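Local coordinates for NADPH Quinone Oxidoreductase (Streptococcus mutans, PDB 4F8Y), which probably catalyses NADPH-dependent reduction of quinones such as menadione, which it binds together with the cofactor flavin-adenine dinucleotide, at residues Tyr7-Pro10 and Phe15-Glu18; Ala17-Gln22 and Ile78-Ile83; Leu36-Glu41 and Lys93-Arg98. One frame throughout, in Å; residues are numbered along the deposited sequence.

Contact 1: Tyr7-Pro10 and Phe15-Glu18; sequences YTHP and FNAE. With FAD (flavin-adenine dinucleotide), chain E.
The Tyr7 ring turns its rim to Asn16 and Ala17 on the first turn of helix 15-26, in van der Waals packing: Asn16 O lies close to the ring plane, 3.5 Å from Tyr7 CE1, and the hydroxyl at the far end of the ring reaches the Ala17 methyl, with Tyr7 OH 3.3 Å from Ala17 CB. Next along, the imidazole of His9 runs roughly perpendicular to the Asn16 side chain, ring and amide planes 30° apart, and His9 CD2 rests 3.6 Å from Asn16 CB. No hydrogen bond links the two segments directly.

The polar interactions converge instead on the pyrophosphate of the flavin-adenine dinucleotide. With CG anti to the backbone N (chi1 -155°), His9 sends NE2 to FAD O2P, a bond of 2.6 Å made at the ring's edge and in its plane. On the same phosphorus, O1P takes two bonds from one residue, Asn16 N at 2.8 Å and Asn16 ND2 at 2.9 Å. The adjacent phosphate is held by Phe15 N, 3.2 Å from FAD O2A. Asn11 N bonds His9 ND1, which fixes the ring's rotation, and Asn16 ND2 is also hydrogen-bonded to Thr127 OG1. Backbone N-H groups at a helix start, joined by an imidazole, thus form an anion site, and the helix dipole would probably add to the stabilisation of the diphosphate.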
loop_
_atom_site.group_PDB
_atom_site.type_symbol
_atom_site.label_atom_id
_atom_site.label_comp_id
_atom_site.label_asym_id
_atom_site.label_seq_id
_atom_site.Cartn_x
_atom_site.Cartn_y
_atom_site.Cartn_z
ATOM N N TYR A 7 -2.343 -11.364 -9.277
ATOM C CA TYR A 7 -3.755 -10.986 -9.219
ATOM C C TYR A 7 -4.236 -10.788 -7.770
ATOM O O TYR A 7 -3.960 -11.605 -6.880
ATOM C CB TYR A 7 -4.601 -12.033 -9.963
ATOM C CG TYR A 7 -6.079 -12.041 -9.619
ATOM C CD1 TYR A 7 -6.968 -11.185 -10.257
ATOM C CD2 TYR A 7 -6.586 -12.924 -8.667
ATOM C CE1 TYR A 7 -8.326 -11.199 -9.947
ATOM C CE2 TYR A 7 -7.933 -12.940 -8.348
ATOM C CZ TYR A 7 -8.798 -12.079 -8.994
ATOM O OH TYR A 7 -10.138 -12.094 -8.676
ATOM N N THR A 8 -4.959 -9.697 -7.549
ATOM C CA THR A 8 -5.314 -9.271 -6.207
ATOM C C THR A 8 -6.787 -8.887 -6.127
ATOM O O THR A 8 -7.170 -7.787 -6.518
ATOM C CB THR A 8 -4.450 -8.059 -5.763
ATOM O OG1 THR A 8 -3.058 -8.394 -5.860
ATOM C CG2 THR A 8 -4.769 -7.650 -4.322
ATOM N N HIS A 9 -7.608 -9.802 -5.628
ATOM C CA HIS A 9 -8.979 -9.478 -5.283
ATOM C C HIS A 9 -9.579 -10.578 -4.434
ATOM O O HIS A 9 -9.399 -11.751 -4.729
ATOM C CB HIS A 9 -9.834 -9.243 -6.525
ATOM C CG HIS A 9 -11.015 -8.360 -6.270
ATOM N ND1 HIS A 9 -12.104 -8.772 -5.531
ATOM C CD2 HIS A 9 -11.261 -7.077 -6.620
ATOM C CE1 HIS A 9 -12.976 -7.784 -5.450
ATOM N NE2 HIS A 9 -12.490 -6.745 -6.104
ATOM N N PRO A 10 -10.289 -10.206 -3.362
ATOM C CA PRO A 10 -10.814 -11.230 -2.454
ATOM C C PRO A 10 -12.021 -11.976 -3.030
ATOM O O PRO A 10 -12.365 -13.042 -2.514
ATOM C CB PRO A 10 -11.223 -10.412 -1.221
ATOM C CG PRO A 10 -11.490 -9.050 -1.758
ATOM C CD PRO A 10 -10.418 -8.856 -2.785
ATOM N N PHE A 15 -15.314 -8.129 -10.742
ATOM C CA PHE A 15 -14.960 -7.633 -12.058
ATOM C C PHE A 15 -13.477 -7.907 -12.305
ATOM O O PHE A 15 -13.094 -8.334 -13.396
ATOM C CB PHE A 15 -15.261 -6.139 -12.169
ATOM C CG PHE A 15 -15.067 -5.579 -13.553
ATOM C CD1 PHE A 15 -15.892 -5.966 -14.596
ATOM C CD2 PHE A 15 -14.059 -4.657 -13.807
ATOM C CE1 PHE A 15 -15.711 -5.455 -15.856
ATOM C CE2 PHE A 15 -13.878 -4.137 -15.073
ATOM C CZ PHE A 15 -14.702 -4.541 -16.096
ATOM N N ASN A 16 -12.653 -7.680 -11.282
ATOM C CA ASN A 16 -11.214 -7.944 -11.382
ATOM C C ASN A 16 -10.927 -9.378 -11.788
ATOM O O ASN A 16 -10.024 -9.634 -12.580
ATOM C CB ASN A 16 -10.488 -7.608 -10.078
ATOM C CG ASN A 16 -9.980 -6.182 -10.047
ATOM O OD1 ASN A 16 -8.787 -5.938 -10.199
ATOM N ND2 ASN A 16 -10.887 -5.236 -9.884
ATOM N N ALA A 17 -11.701 -10.309 -11.237
ATOM C CA ALA A 17 -11.621 -11.717 -11.633
ATOM C C ALA A 17 -11.917 -11.907 -13.128
ATOM O O ALA A 17 -11.330 -12.773 -13.783
ATOM C CB ALA A 17 -12.573 -12.561 -10.794
ATOM N N GLU A 18 -12.832 -11.096 -13.657
ATOM C CA GLU A 18 -13.162 -11.136 -15.079
ATOM C C GLU A 18 -12.011 -10.582 -15.931
ATOM O O GLU A 18 -11.748 -11.079 -17.030
ATOM C CB GLU A 18 -14.465 -10.377 -15.359
ATOM C CG GLU A 18 -14.893 -10.408 -16.817
ATOM C CD GLU A 18 -15.149 -11.810 -17.322
ATOM O OE1 GLU A 18 -15.622 -12.646 -16.526
ATOM O OE2 GLU A 18 -14.887 -12.079 -18.514
HETATM P PA FAD E . -17.038 -5.410 -8.356
HETATM O O1A FAD E . -17.828 -4.806 -7.045
HETATM O O2A FAD E . -16.708 -6.815 -8.134
HETATM O O5B FAD E . -17.963 -5.244 -9.692
HETATM C C5B FAD E . -18.208 -3.952 -10.177
HETATM C C4B FAD E . -19.267 -3.909 -11.267
HETATM O O4B FAD E . -18.971 -4.660 -12.492
HETATM C C3B FAD E . -20.688 -4.477 -10.864
HETATM O O3B FAD E . -21.824 -3.687 -11.067
HETATM C C2B FAD E . -20.658 -5.882 -11.433
HETATM O O2B FAD E . -21.851 -6.618 -11.421
HETATM C C1B FAD E . -19.982 -5.600 -12.717
HETATM N N9A FAD E . -19.474 -6.764 -13.437
HETATM C C8A FAD E . -18.971 -7.892 -12.926
HETATM N N7A FAD E . -18.594 -8.707 -13.979
HETATM C C5A FAD E . -18.878 -8.044 -15.150
HETATM C C6A FAD E . -18.713 -8.385 -16.471
HETATM N N6A FAD E . -18.134 -9.672 -16.822
HETATM N N1A FAD E . -19.088 -7.536 -17.436
HETATM C C2A FAD E . -19.634 -6.336 -17.118
HETATM N N3A FAD E . -19.797 -6.003 -15.808
HETATM C C4A FAD E . -19.418 -6.856 -14.836
HETATM N N1 FAD E . -11.988 3.771 -5.815
HETATM C C2 FAD E . -11.699 5.270 -5.979
HETATM O O2 FAD E . -11.650 5.736 -7.288
HETATM N N3 FAD E . -10.484 5.699 -5.114
HETATM C C4 FAD E . -10.271 5.131 -3.646
HETATM O O4 FAD E . -8.965 5.256 -3.189
HETATM C C4X FAD E . -10.830 3.705 -3.446
HETATM N N5 FAD E . -10.690 2.997 -2.177
HETATM C C5X FAD E . -11.411 1.768 -1.907
HETATM C C6 FAD E . -11.136 1.108 -0.684
HETATM C C7 FAD E . -11.784 -0.058 -0.390
HETATM C C7M FAD E . -11.481 -0.781 0.919
HETATM C C8 FAD E . -12.681 -0.569 -1.264
HETATM C C8M FAD E . -13.404 -1.874 -0.943
HETATM C C9 FAD E . -12.945 0.073 -2.445
HETATM C C9A FAD E . -12.281 1.280 -2.754
HETATM N N10 FAD E . -12.573 1.929 -4.012
HETATM C C10 FAD E . -11.905 3.170 -4.422
HETATM C "C1'" FAD E . -13.406 1.265 -4.993
HETATM C "C2'" FAD E . -12.730 0.217 -5.876
HETATM O "O2'" FAD E . -11.592 0.646 -6.583
HETATM C "C3'" FAD E . -13.734 -0.541 -6.721
HETATM O "O3'" FAD E . -14.745 -1.146 -5.969
HETATM C "C4'" FAD E . -13.026 -1.526 -7.630
HETATM O "O4'" FAD E . -11.917 -1.004 -8.289
HETATM C "C5'" FAD E . -13.955 -2.229 -8.592
HETATM O "O5'" FAD E . -13.443 -3.446 -9.018
HETATM P P FAD E . -14.144 -4.769 -8.350
HETATM O O1P FAD E . -13.523 -6.110 -9.076
HETATM O O2P FAD E . -13.917 -4.776 -6.907
HETATM O O3P FAD E . -15.733 -4.461 -8.671
#

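Contact 2: Ala17-Gln22 and Ile78-Ile83. With FAD (flavin-adenine dinucleotide), chain E.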
loop_
_atom_site.group_PDB
_atom_site.type_symbol
_atom_site.label_atom_id
_atom_site.label_comp_id
_atom_site.label_asym_id
_atom_site.label_seq_id
_atom_site.Cartn_x
_atom_site.Cartn_y
_atom_site.Cartn_z
ATOM N N ALA A 17 -11.701 -10.309 -11.237
ATOM C CA ALA A 17 -11.621 -11.717 -11.633
ATOM C C ALA A 17 -11.917 -11.907 -13.128
ATOM O O ALA A 17 -11.330 -12.773 -13.783
ATOM C CB ALA A 17 -12.573 -12.561 -10.794
ATOM N N GLU A 18 -12.832 -11.096 -13.657
ATOM C CA GLU A 18 -13.162 -11.136 -15.079
ATOM C C GLU A 18 -12.011 -10.582 -15.931
ATOM O O GLU A 18 -11.748 -11.079 -17.030
ATOM C CB GLU A 18 -14.465 -10.377 -15.359
ATOM C CG GLU A 18 -14.893 -10.408 -16.817
ATOM C CD GLU A 18 -15.149 -11.810 -17.322
ATOM O OE1 GLU A 18 -15.622 -12.646 -16.526
ATOM O OE2 GLU A 18 -14.887 -12.079 -18.514
ATOM N N ILE A 19 -11.334 -9.554 -15.423
ATOM C CA ILE A 19 -10.143 -9.015 -16.072
ATOM C C ILE A 19 -9.034 -10.061 -16.136
ATOM O O ILE A 19 -8.397 -10.228 -17.177
ATOM C CB ILE A 19 -9.615 -7.782 -15.337
ATOM C CG1 ILE A 19 -10.603 -6.625 -15.466
ATOM C CG2 ILE A 19 -8.240 -7.396 -15.863
ATOM C CD1 ILE A 19 -10.314 -5.486 -14.517
ATOM N N LEU A 20 -8.813 -10.763 -15.022
ATOM C CA LEU A 20 -7.853 -11.867 -14.966
ATOM C C LEU A 20 -8.159 -12.901 -16.032
ATOM O O LEU A 20 -7.275 -13.334 -16.769
ATOM C CB LEU A 20 -7.910 -12.548 -13.603
ATOM C CG LEU A 20 -7.050 -13.805 -13.461
ATOM C CD1 LEU A 20 -5.560 -13.465 -13.652
ATOM C CD2 LEU A 20 -7.304 -14.501 -12.114
ATOM N N LYS A 21 -9.425 -13.295 -16.105
ATOM C CA LYS A 21 -9.888 -14.272 -17.082
ATOM C C LYS A 21 -9.600 -13.805 -18.523
ATOM O O LYS A 21 -9.139 -14.586 -19.353
ATOM C CB LYS A 21 -11.385 -14.540 -16.861
ATOM C CG LYS A 21 -11.874 -15.902 -17.305
ATOM C CD LYS A 21 -11.969 -15.982 -18.821
ATOM N N GLN A 22 -9.866 -12.530 -18.804
ATOM C CA GLN A 22 -9.573 -11.936 -20.106
ATOM C C GLN A 22 -8.085 -11.990 -20.458
ATOM O O GLN A 22 -7.713 -12.230 -21.610
ATOM C CB GLN A 22 -10.046 -10.481 -20.144
ATOM C CG GLN A 22 -11.534 -10.313 -19.945
ATOM C CD GLN A 22 -12.329 -10.973 -21.037
ATOM O OE1 GLN A 22 -12.039 -10.803 -22.224
ATOM N NE2 GLN A 22 -13.341 -11.736 -20.646
ATOM N N ILE A 78 2.243 -9.040 -15.104
ATOM C CA ILE A 78 1.003 -8.288 -15.225
ATOM C C ILE A 78 0.398 -8.156 -13.830
ATOM O O ILE A 78 0.132 -9.164 -13.180
ATOM C CB ILE A 78 0.004 -8.979 -16.183
ATOM C CG1 ILE A 78 0.664 -9.242 -17.544
ATOM C CG2 ILE A 78 -1.255 -8.141 -16.319
ATOM C CD1 ILE A 78 -0.147 -10.142 -18.487
ATOM N N PHE A 79 0.215 -6.926 -13.358
ATOM C CA PHE A 79 -0.428 -6.694 -12.064
ATOM C C PHE A 79 -1.899 -6.301 -12.243
ATOM O O PHE A 79 -2.206 -5.322 -12.924
ATOM C CB PHE A 79 0.307 -5.615 -11.269
ATOM C CG PHE A 79 1.698 -6.009 -10.837
ATOM C CD1 PHE A 79 1.914 -6.639 -9.619
ATOM C CD2 PHE A 79 2.790 -5.745 -11.645
ATOM C CE1 PHE A 79 3.200 -6.996 -9.218
ATOM C CE2 PHE A 79 4.078 -6.103 -11.249
ATOM C CZ PHE A 79 4.277 -6.726 -10.036
ATOM N N ILE A 80 -2.801 -7.074 -11.636
ATOM C CA ILE A 80 -4.236 -6.779 -11.684
ATOM C C ILE A 80 -4.796 -6.524 -10.282
ATOM O O ILE A 80 -4.788 -7.419 -9.438
ATOM C CB ILE A 80 -5.036 -7.943 -12.332
ATOM C CG1 ILE A 80 -4.560 -8.199 -13.765
ATOM C CG2 ILE A 80 -6.549 -7.652 -12.291
ATOM C CD1 ILE A 80 -5.122 -9.464 -14.370
ATOM N N PHE A 81 -5.299 -5.316 -10.035
ATOM C CA PHE A 81 -5.850 -4.989 -8.715
ATOM C C PHE A 81 -6.826 -3.805 -8.697
ATOM O O PHE A 81 -6.727 -2.909 -9.543
ATOM C CB PHE A 81 -4.717 -4.765 -7.687
ATOM C CG PHE A 81 -3.768 -3.645 -8.038
ATOM C CD1 PHE A 81 -4.017 -2.348 -7.623
ATOM C CD2 PHE A 81 -2.613 -3.896 -8.763
ATOM C CE1 PHE A 81 -3.135 -1.318 -7.943
ATOM C CE2 PHE A 81 -1.729 -2.874 -9.079
ATOM C CZ PHE A 81 -1.992 -1.584 -8.671
ATOM N N PRO A 82 -7.770 -3.805 -7.727
ATOM C CA PRO A 82 -8.597 -2.615 -7.476
ATOM C C PRO A 82 -7.787 -1.578 -6.713
ATOM O O PRO A 82 -6.938 -1.945 -5.898
ATOM C CB PRO A 82 -9.717 -3.123 -6.554
ATOM C CG PRO A 82 -9.369 -4.519 -6.170
ATOM C CD PRO A 82 -8.027 -4.877 -6.748
ATOM N N ILE A 83 -8.046 -0.304 -6.972
ATOM C CA ILE A 83 -7.497 0.754 -6.144
ATOM C C ILE A 83 -8.228 0.764 -4.799
ATOM O O ILE A 83 -9.450 0.933 -4.760
ATOM C CB ILE A 83 -7.647 2.131 -6.821
ATOM C CG1 ILE A 83 -6.721 2.226 -8.032
ATOM C CG2 ILE A 83 -7.329 3.251 -5.840
ATOM C CD1 ILE A 83 -5.277 1.881 -7.721
HETATM P PA FAD E . -17.038 -5.410 -8.356
HETATM O O1A FAD E . -17.828 -4.806 -7.045
HETATM O O2A FAD E . -16.708 -6.815 -8.134
HETATM O O5B FAD E . -17.963 -5.244 -9.692
HETATM C C5B FAD E . -18.208 -3.952 -10.177
HETATM C C4B FAD E . -19.267 -3.909 -11.267
HETATM O O4B FAD E . -18.971 -4.660 -12.492
HETATM C C3B FAD E . -20.688 -4.477 -10.864
HETATM O O3B FAD E . -21.824 -3.687 -11.067
HETATM C C2B FAD E . -20.658 -5.882 -11.433
HETATM O O2B FAD E . -21.851 -6.618 -11.421
HETATM C C1B FAD E . -19.982 -5.600 -12.717
HETATM N N9A FAD E . -19.474 -6.764 -13.437
HETATM C C8A FAD E . -18.971 -7.892 -12.926
HETATM N N7A FAD E . -18.594 -8.707 -13.979
HETATM C C5A FAD E . -18.878 -8.044 -15.150
HETATM C C6A FAD E . -18.713 -8.385 -16.471
HETATM N N6A FAD E . -18.134 -9.672 -16.822
HETATM N N1A FAD E . -19.088 -7.536 -17.436
HETATM C C2A FAD E . -19.634 -6.336 -17.118
HETATM N N3A FAD E . -19.797 -6.003 -15.808
HETATM C C4A FAD E . -19.418 -6.856 -14.836
HETATM N N1 FAD E . -11.988 3.771 -5.815
HETATM C C2 FAD E . -11.699 5.270 -5.979
HETATM O O2 FAD E . -11.650 5.736 -7.288
HETATM N N3 FAD E . -10.484 5.699 -5.114
HETATM C C4 FAD E . -10.271 5.131 -3.646
HETATM O O4 FAD E . -8.965 5.256 -3.189
HETATM C C4X FAD E . -10.830 3.705 -3.446
HETATM N N5 FAD E . -10.690 2.997 -2.177
HETATM C C5X FAD E . -11.411 1.768 -1.907
HETATM C C6 FAD E . -11.136 1.108 -0.684
HETATM C C7 FAD E . -11.784 -0.058 -0.390
HETATM C C7M FAD E . -11.481 -0.781 0.919
HETATM C C8 FAD E . -12.681 -0.569 -1.264
HETATM C C8M FAD E . -13.404 -1.874 -0.943
HETATM C C9 FAD E . -12.945 0.073 -2.445
HETATM C C9A FAD E . -12.281 1.280 -2.754
HETATM N N10 FAD E . -12.573 1.929 -4.012
HETATM C C10 FAD E . -11.905 3.170 -4.422
HETATM C "C1'" FAD E . -13.406 1.265 -4.993
HETATM C "C2'" FAD E . -12.730 0.217 -5.876
HETATM O "O2'" FAD E . -11.592 0.646 -6.583
HETATM C "C3'" FAD E . -13.734 -0.541 -6.721
HETATM O "O3'" FAD E . -14.745 -1.146 -5.969
HETATM C "C4'" FAD E . -13.026 -1.526 -7.630
HETATM O "O4'" FAD E . -11.917 -1.004 -8.289
HETATM C "C5'" FAD E . -13.955 -2.229 -8.592
HETATM O "O5'" FAD E . -13.443 -3.446 -9.018
HETATM P P FAD E . -14.144 -4.769 -8.350
HETATM O O1P FAD E . -13.523 -6.110 -9.076
HETATM O O2P FAD E . -13.917 -4.776 -6.907
HETATM O O3P FAD E . -15.733 -4.461 -8.671
#
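A single strand residue carries the whole of this contact: Ile80 is the one member of Ile78-Ile83 that meets Ala17-Gln22, and no hydrogen bond accompanies it. Its CG2 methyl meets its counterpart on Ile19, the CG2 atoms of Ile19 and Ile80 standing 4.0 Å apart as the two side chains run antiparallel alongside each other. The longer branch reaches Leu20, lying across that side chain, and also passes by Ile19 CG2; here Ile80 CD1 presses against the helix backbone, 3.7 Å from Leu20 CA, and meets the Leu20 CD1 methyl at 4.1 Å. With CD1 anti to CA about the CB-CG1 bond (chi2 170°), the branch is extended and reaches the helix backbone. Around these three residues the helix leans on neighbouring strands as well, through Leu20 on Ile5 and Tyr7 and through Ile19 on Thr127.

Both segments also reach the cofactor, at separate places. Past the end of the strand, Ile83 O accepts a 2.8 Å hydrogen bond from the ribityl hydroxyl FAD O2', while Pro82 CB packs 3.5 Å from FAD O4'. On the helix, Glu18 bends at chi2 and lays its CG against the adenine amino nitrogen; one turn on, Gln22 NE2 bonds Glu18 OE2 on the anti side of the carboxylate. Helix over parallel strand, with the cofactor gathered at the strands' C-terminal ends, is the arrangement of the flavodoxin-like fold.

Contact 3: Leu36-Glu41 and Lys93-Arg98; sequences LDLYAE and KGFIDR
Phe95 swings its ring anti to the backbone N (chi1 173°), off helix 90-99 and toward the end of strand 32-37 and the turn after it, where two leucines meet it. Leu36 has CG in the same anti position, whereas Leu38 has CG anti to its carbonyl carbon (chi1 -62°), and each residue brings its CD2 to the ring. Leu36 approaches from the opposite direction to Phe95, its CD2 lying 3.6 Å from Phe95 CE1 and touching CZ more loosely. Leu38 crosses Phe95 at about a right angle and grips nearer the root of the side chain: Leu38 CD2 lies 3.8 Å from Phe95 CD1, and Leu38 CD1 lies 3.9 Å from Phe95 CB. The CD2 methyls of Leu36 and Leu38 both approach the ring obliquely.

The contact joins an outermost strand of the parallel sheet to the helix that follows strand 76-82, as in the layered alpha/beta packing of flavodoxin-like proteins. Helix 65-73 adds Tyr67 and Leu70 against Leu36, and Leu38 also rests on Val6 and Leu92.

Beyond the apolar patch, each segment is braced internally. Asp37 OD1 accepts from Ala40 N at 3.0 Å in an Asx motif, the donor standing well above the carboxylate plane, just as the chain leaves the strand. On the helix, Lys93 NZ, 2.8 Å from Asp97 OD1, forms a salt bridge on the syn lone pair of that oxygen; it also hydrogen-bonds Trp84 O and Met88 O of the second subunit, which places this side of the helix at the dimer interface.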
loop_
_atom_site.group_PDB
_atom_site.type_symbol
_atom_site.label_atom_id
_atom_site.label_comp_id
_atom_site.label_asym_id
_atom_site.label_seq_id
_atom_site.Cartn_x
_atom_site.Cartn_y
_atom_site.Cartn_z
ATOM N N LEU A 36 -0.415 -15.867 -10.050
ATOM C CA LEU A 36 -0.265 -15.844 -8.608
ATOM C C LEU A 36 -1.476 -15.124 -7.994
ATOM O O LEU A 36 -1.563 -13.891 -7.980
ATOM C CB LEU A 36 1.052 -15.167 -8.225
ATOM C CG LEU A 36 1.292 -14.944 -6.744
ATOM C CD1 LEU A 36 1.189 -16.262 -5.998
ATOM C CD2 LEU A 36 2.643 -14.266 -6.540
ATOM N N ASP A 37 -2.431 -15.913 -7.526
ATOM C CA ASP A 37 -3.593 -15.383 -6.837
ATOM C C ASP A 37 -3.208 -15.210 -5.364
ATOM O O ASP A 37 -3.218 -16.175 -4.582
ATOM C CB ASP A 37 -4.767 -16.352 -7.015
ATOM C CG ASP A 37 -6.092 -15.781 -6.543
ATOM O OD1 ASP A 37 -6.115 -14.950 -5.618
ATOM O OD2 ASP A 37 -7.131 -16.191 -7.089
ATOM N N LEU A 38 -2.830 -13.989 -4.991
ATOM C CA LEU A 38 -2.363 -13.733 -3.629
ATOM C C LEU A 38 -3.413 -14.140 -2.581
ATOM O O LEU A 38 -3.073 -14.678 -1.522
ATOM C CB LEU A 38 -1.951 -12.264 -3.462
ATOM C CG LEU A 38 -0.803 -11.770 -4.339
ATOM C CD1 LEU A 38 -0.570 -10.287 -4.122
ATOM C CD2 LEU A 38 0.456 -12.571 -4.078
ATOM N N TYR A 39 -4.687 -13.895 -2.884
ATOM C CA TYR A 39 -5.772 -14.231 -1.960
ATOM C C TYR A 39 -5.998 -15.738 -1.844
ATOM O O TYR A 39 -6.217 -16.264 -0.752
ATOM C CB TYR A 39 -7.068 -13.512 -2.357
ATOM C CG TYR A 39 -7.231 -12.155 -1.701
ATOM C CD1 TYR A 39 -7.840 -12.040 -0.461
ATOM C CD2 TYR A 39 -6.766 -10.995 -2.315
ATOM C CE1 TYR A 39 -7.986 -10.811 0.155
ATOM C CE2 TYR A 39 -6.912 -9.762 -1.713
ATOM C CZ TYR A 39 -7.523 -9.675 -0.471
ATOM O OH TYR A 39 -7.680 -8.454 0.155
ATOM N N ALA A 40 -5.949 -16.426 -2.978
ATOM C CA ALA A 40 -6.040 -17.883 -3.016
ATOM C C ALA A 40 -4.828 -18.543 -2.368
ATOM O O ALA A 40 -4.928 -19.663 -1.870
ATOM C CB ALA A 40 -6.203 -18.367 -4.454
ATOM N N GLU A 41 -3.690 -17.846 -2.379
ATOM C CA GLU A 41 -2.450 -18.336 -1.770
ATOM C C GLU A 41 -2.425 -18.110 -0.263
ATOM O O GLU A 41 -1.534 -18.614 0.426
ATOM C CB GLU A 41 -1.233 -17.655 -2.406
ATOM C CG GLU A 41 -1.002 -18.050 -3.858
ATOM C CD GLU A 41 0.006 -19.169 -4.006
ATOM O OE1 GLU A 41 1.190 -18.921 -3.726
ATOM O OE2 GLU A 41 -0.373 -20.288 -4.412
ATOM N N LYS A 93 0.476 -4.841 -1.403
ATOM C CA LYS A 93 1.510 -3.966 -0.841
ATOM C C LYS A 93 2.536 -4.781 -0.035
ATOM O O LYS A 93 3.738 -4.534 -0.104
ATOM C CB LYS A 93 0.886 -2.861 0.011
ATOM C CG LYS A 93 1.883 -1.953 0.730
ATOM C CD LYS A 93 2.988 -1.469 -0.200
ATOM C CE LYS A 93 3.751 -0.303 0.401
ATOM N NZ LYS A 93 4.460 -0.661 1.663
ATOM N N GLY A 94 2.056 -5.770 0.711
ATOM C CA GLY A 94 2.925 -6.673 1.435
ATOM C C GLY A 94 3.679 -7.630 0.529
ATOM O O GLY A 94 4.770 -8.089 0.882
ATOM N N PHE A 95 3.109 -7.935 -0.633
ATOM C CA PHE A 95 3.817 -8.731 -1.646
ATOM C C PHE A 95 5.125 -8.035 -2.060
ATOM O O PHE A 95 6.190 -8.653 -2.122
ATOM C CB PHE A 95 2.914 -8.995 -2.867
ATOM C CG PHE A 95 3.625 -9.669 -4.018
ATOM C CD1 PHE A 95 3.946 -11.021 -3.959
ATOM C CD2 PHE A 95 3.975 -8.945 -5.155
ATOM C CE1 PHE A 95 4.604 -11.643 -5.009
ATOM C CE2 PHE A 95 4.641 -9.554 -6.211
ATOM C CZ PHE A 95 4.955 -10.907 -6.138
ATOM N N ILE A 96 5.030 -6.735 -2.319
ATOM C CA ILE A 96 6.190 -5.897 -2.599
ATOM C C ILE A 96 7.144 -5.814 -1.410
ATOM O O ILE A 96 8.334 -6.070 -1.557
ATOM C CB ILE A 96 5.766 -4.458 -3.002
ATOM C CG1 ILE A 96 4.776 -4.495 -4.168
ATOM C CG2 ILE A 96 6.985 -3.624 -3.352
ATOM C CD1 ILE A 96 5.298 -5.272 -5.372
ATOM N N ASP A 97 6.616 -5.448 -0.240
ATOM C CA ASP A 97 7.413 -5.338 0.981
ATOM C C ASP A 97 8.250 -6.591 1.234
ATOM O O ASP A 97 9.436 -6.506 1.550
ATOM C CB ASP A 97 6.529 -5.124 2.214
ATOM C CG ASP A 97 5.833 -3.786 2.231
ATOM O OD1 ASP A 97 6.183 -2.895 1.428
ATOM O OD2 ASP A 97 4.924 -3.638 3.069
ATOM N N ARG A 98 7.629 -7.758 1.123
ATOM C CA ARG A 98 8.296 -8.988 1.536
ATOM C C ARG A 98 9.148 -9.639 0.451
ATOM O O ARG A 98 10.170 -10.255 0.754
ATOM C CB ARG A 98 7.281 -9.987 2.077
ATOM C CG ARG A 98 6.537 -9.496 3.286
ATOM C CD ARG A 98 5.783 -10.645 3.884
ATOM N NE ARG A 98 6.695 -11.684 4.355
ATOM C CZ ARG A 98 6.293 -12.826 4.897
ATOM N NH1 ARG A 98 4.997 -13.077 5.018
ATOM N NH2 ARG A 98 7.183 -13.720 5.308
#

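Overall arrangement
Contacts 1 and 2 adjoin, their centres 5 Å apart, and share Ala17 and Glu18 of helix 15-26. The Thr8 N to Ile80 O distance of 3.0 Å, a probable hydrogen bond, ties loop 7-10 to strand 76-82, and both contacts touch one FAD: contact 1 at the pyrophosphate and adenine, contact 2 also at the ribityl chain. Contact 3 lies farther off, about 13 Å from contact 1 and 14 Å from contact 2 between centres. Its strand is tied to Tyr7 through the 2.9 Å Tyr7 N to Leu36 O pair, another probable hydrogen bond, while Phe79 and Phe95 touch across to contact 2. Menadione lies about 11 Å from the His9 side chain.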